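Local coordinates for protein probable porin (Pseudomonas aeruginosa, PDB 4FSP) that probably forms a pore in the outer membrane, a beta-barrel of the OprD family through which small solutes would pass, at residues 129-134 with 300-305. Sequence-based numbering, arbitrary orientation.
Sequences KLPTIQ and DPYLVN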
ATOM      1  N   LYS A 129      -2.125   4.882   4.905  1.00 40.02           N
ATOM      2  CA  LYS A 129      -1.036   3.935   4.691  1.00 37.01           C
ATOM      3  C   LYS A 129      -0.739   3.192   5.983  1.00 28.87           C
ATOM      4  O   LYS A 129       0.215   3.517   6.686  1.00 26.13           O
ATOM      5  CB  LYS A 129       0.226   4.656   4.210  1.00 36.57           C
ATOM      6  CG  LYS A 129       0.066   5.391   2.883  1.00 49.76           C
ATOM      7  CD  LYS A 129       1.417   5.594   2.196  1.00 63.68           C
ATOM      8  CE  LYS A 129       2.319   4.346   2.302  1.00 72.42           C
ATOM      9  NZ  LYS A 129       1.754   3.104   1.682  1.00 72.98           N
ATOM     10  N   LEU A 130      -1.545   2.178   6.284  1.00 32.32           N
ATOM     11  CA  LEU A 130      -1.422   1.448   7.553  1.00 25.05           C
ATOM     12  C   LEU A 130      -1.394  -0.070   7.345  1.00 23.10           C
ATOM     13  O   LEU A 130      -1.878  -0.574   6.320  1.00 23.85           O
ATOM     14  CB  LEU A 130      -2.592   1.824   8.471  1.00 24.28           C
ATOM     15  CG  LEU A 130      -2.746   3.296   8.821  1.00 28.42           C
ATOM     16  CD1 LEU A 130      -4.119   3.512   9.451  1.00 24.03           C
ATOM     17  CD2 LEU A 130      -1.630   3.718   9.779  1.00 25.76           C
ATOM     18  N   PRO A 131      -0.851  -0.812   8.324  1.00 25.25           N
ATOM     19  CA  PRO A 131      -0.762  -2.269   8.164  1.00 22.12           C
ATOM     20  C   PRO A 131      -2.118  -2.912   7.887  1.00 23.54           C
ATOM     21  O   PRO A 131      -2.190  -4.015   7.338  1.00 28.08           O
ATOM     22  CB  PRO A 131      -0.224  -2.739   9.536  1.00 26.14           C
ATOM     23  CG  PRO A 131       0.588  -1.573  10.032  1.00 26.32           C
ATOM     24  CD  PRO A 131      -0.198  -0.348   9.566  1.00 18.32           C
ATOM     25  N   THR A 132      -3.188  -2.220   8.263  1.00 23.26           N
ATOM     26  CA  THR A 132      -4.540  -2.745   8.100  1.00 18.46           C
ATOM     27  C   THR A 132      -5.236  -2.149   6.893  1.00 26.54           C
ATOM     28  O   THR A 132      -6.354  -2.552   6.557  1.00 28.21           O
ATOM     29  CB  THR A 132      -5.410  -2.396   9.314  1.00 23.94           C
ATOM     30  OG1 THR A 132      -5.404  -0.975   9.495  1.00 24.24           O
ATOM     31  CG2 THR A 132      -4.860  -3.059  10.574  1.00 22.01           C
ATOM     32  N   ILE A 133      -4.598  -1.159   6.274  1.00 20.71           N
ATOM     33  CA  ILE A 133      -5.153  -0.537   5.082  1.00 20.96           C
ATOM     34  C   ILE A 133      -4.084   0.249   4.322  1.00 26.30           C
ATOM     35  O   ILE A 133      -3.614   1.287   4.793  1.00 27.40           O
ATOM     36  CB  ILE A 133      -6.391   0.321   5.417  1.00 28.72           C
ATOM     37  CG1 ILE A 133      -6.724   1.259   4.248  1.00 34.35           C
ATOM     38  CG2 ILE A 133      -6.180   1.081   6.733  1.00 23.23           C
ATOM     39  CD1 ILE A 133      -8.034   2.003   4.425  1.00 30.35           C
ATOM     40  N   GLN A 134      -3.684  -0.302   3.172  1.00 29.79           N
ATOM     41  CA  GLN A 134      -2.627   0.230   2.301  1.00 34.23           C
ATOM     42  C   GLN A 134      -3.198   0.501   0.905  1.00 33.24           C
ATOM     43  O   GLN A 134      -3.912  -0.339   0.367  1.00 31.17           O
ATOM     44  CB  GLN A 134      -1.509  -0.816   2.141  1.00 33.29           C
ATOM     45  CG  GLN A 134      -0.663  -1.035   3.366  1.00 42.37           C
ATOM     46  CD  GLN A 134       0.604  -0.227   3.326  1.00 47.51           C
ATOM     47  OE1 GLN A 134       0.861   0.620   4.197  1.00 44.30           O
ATOM     48  NE2 GLN A 134       1.420  -0.485   2.311  1.00 45.81           N
ATOM     49  N   ASP A 300      -4.095  -2.826  -1.253  1.00 22.96           N
ATOM     50  CA  ASP A 300      -3.152  -3.939  -1.284  1.00 26.74           C
ATOM     51  C   ASP A 300      -3.001  -4.498   0.132  1.00 35.35           C
ATOM     52  O   ASP A 300      -3.012  -3.733   1.119  1.00 28.94           O
ATOM     53  CB  ASP A 300      -1.766  -3.477  -1.749  1.00 30.22           C
ATOM     54  CG  ASP A 300      -1.729  -3.089  -3.204  1.00 26.41           C
ATOM     55  OD1 ASP A 300      -2.671  -3.420  -3.955  1.00 24.82           O
ATOM     56  OD2 ASP A 300      -0.732  -2.459  -3.603  1.00 33.00           O
ATOM     57  N   PRO A 301      -2.839  -5.829   0.242  1.00 31.58           N
ATOM     58  CA  PRO A 301      -2.639  -6.436   1.562  1.00 25.64           C
ATOM     59  C   PRO A 301      -1.233  -6.120   2.075  1.00 25.66           C
ATOM     60  O   PRO A 301      -0.274  -6.188   1.305  1.00 24.89           O
ATOM     61  CB  PRO A 301      -2.765  -7.930   1.276  1.00 22.24           C
ATOM     62  CG  PRO A 301      -2.212  -8.062  -0.186  1.00 23.82           C
ATOM     63  CD  PRO A 301      -2.603  -6.775  -0.872  1.00 26.76           C
ATOM     64  N   TYR A 302      -1.099  -5.794   3.357  1.00 27.61           N
ATOM     65  CA  TYR A 302       0.221  -5.523   3.921  1.00 27.98           C
ATOM     66  C   TYR A 302       1.016  -6.812   4.153  1.00 27.46           C
ATOM     67  O   TYR A 302       1.291  -7.186   5.299  1.00 25.94           O
ATOM     68  CB  TYR A 302       0.064  -4.770   5.237  1.00 24.57           C
ATOM     69  CG  TYR A 302       1.327  -4.129   5.738  1.00 20.91           C
ATOM     70  CD1 TYR A 302       2.023  -3.209   4.957  1.00 23.54           C
ATOM     71  CD2 TYR A 302       1.823  -4.423   7.004  1.00 22.51           C
ATOM     72  CE1 TYR A 302       3.188  -2.588   5.427  1.00 20.51           C
ATOM     73  CE2 TYR A 302       2.988  -3.808   7.488  1.00 23.23           C
ATOM     74  CZ  TYR A 302       3.662  -2.897   6.696  1.00 29.36           C
ATOM     75  OH  TYR A 302       4.808  -2.288   7.168  1.00 31.04           O
ATOM     76  N   LEU A 303       1.396  -7.489   3.071  1.00 28.48           N
ATOM     77  CA  LEU A 303       2.127  -8.755   3.188  1.00 27.37           C
ATOM     78  C   LEU A 303       3.436  -8.672   2.401  1.00 27.42           C
ATOM     79  O   LEU A 303       3.479  -8.011   1.358  1.00 30.34           O
ATOM     80  CB  LEU A 303       1.262  -9.895   2.644  1.00 28.58           C
ATOM     81  CG  LEU A 303      -0.055 -10.237   3.356  1.00 28.52           C
ATOM     82  CD1 LEU A 303      -0.891 -11.188   2.505  1.00 19.53           C
ATOM     83  CD2 LEU A 303       0.245 -10.884   4.700  1.00 29.81           C
ATOM     84  N   VAL A 304       4.507  -9.317   2.861  1.00 26.85           N
ATOM     85  CA  VAL A 304       5.740  -9.217   2.072  1.00 25.27           C
ATOM     86  C   VAL A 304       5.712 -10.052   0.801  1.00 22.06           C
ATOM     87  O   VAL A 304       6.249  -9.633  -0.223  1.00 25.63           O
ATOM     88  CB  VAL A 304       7.071  -9.404   2.858  1.00 23.51           C
ATOM     89  CG1 VAL A 304       6.870  -9.307   4.352  1.00 26.08           C
ATOM     90  CG2 VAL A 304       7.794 -10.661   2.448  1.00 28.21           C
ATOM     91  N   ASN A 305       5.068 -11.211   0.846  1.00 25.85           N
ATOM     92  CA  ASN A 305       4.966 -12.035  -0.359  1.00 28.23           C
ATOM     93  C   ASN A 305       3.741 -11.655  -1.169  1.00 26.57           C
ATOM     94  O   ASN A 305       2.839 -12.465  -1.381  1.00 24.82           O
ATOM     95  CB  ASN A 305       4.995 -13.529  -0.018  1.00 23.78           C
ATOM     96  CG  ASN A 305       6.388 -13.984   0.364  1.00 30.32           C
ATOM     97  OD1 ASN A 305       7.319 -13.170   0.327  1.00 28.06           O
ATOM     98  ND2 ASN A 305       6.547 -15.271   0.749  1.00 21.76           N
TER
HETATM   99  O   HOH W   1      -3.421  -5.162   5.083  1.00 24.03           O
HETATM  100  O   HOH W   2      -4.680  -3.291   3.300  1.00 21.61           O
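Water 1 donates to Pro131 O at 2.8 Å and accepts from Tyr302 N, so the water bridges the backbones of Pro131 and Tyr302. A second water does the same job further along, donating to Asp300 O at 2.8 Å while taking the N-H of Gln134 in a longer bond. The single direct hydrogen bond between the loops runs from Asp300 N to Gln134 O at 3.0 Å; it is bent, 138° at the hydrogen.

Beside this string of polar links stands the Tyr302 ring. With CG anti to the backbone N (chi1 -165°), the side chain leaves its inverse gamma turn alongside Pro131, the two pointing the same way. Pro131 CA lies over one face, 4.0 Å from the ring centroid in a CH-pi contact, and Pro131 CB meets Tyr302 CD2 at 3.7 Å. The Gln134 chain, bent at chi2, brings its amide up obliquely by CD1, with CD 3.7 Å from Tyr302 CD1 and the two planes 56° apart. Proline and amide thus come to the same side of the ring, Pro131 over the face toward CD2 and CE2, Gln134 near CD1. Arg246 adds a cation-pi contact to the same ring.

Residues 130-133 form a type I turn, which presents Pro131 to the tyrosine while Leu130 and Pro131 also touch His215 of strand 210-219. From the other loop, Leu303 and Val304 reach strand 262-273, and Asn305 bonds to Gln285, Ser319 and Gln321. The first loop thus packs against the barrel wall and the second is hydrogen-bonded to it; their meeting inside the barrel, near its centre, is consistent with the inward-folded loops that narrow the channel of OprD-family porins.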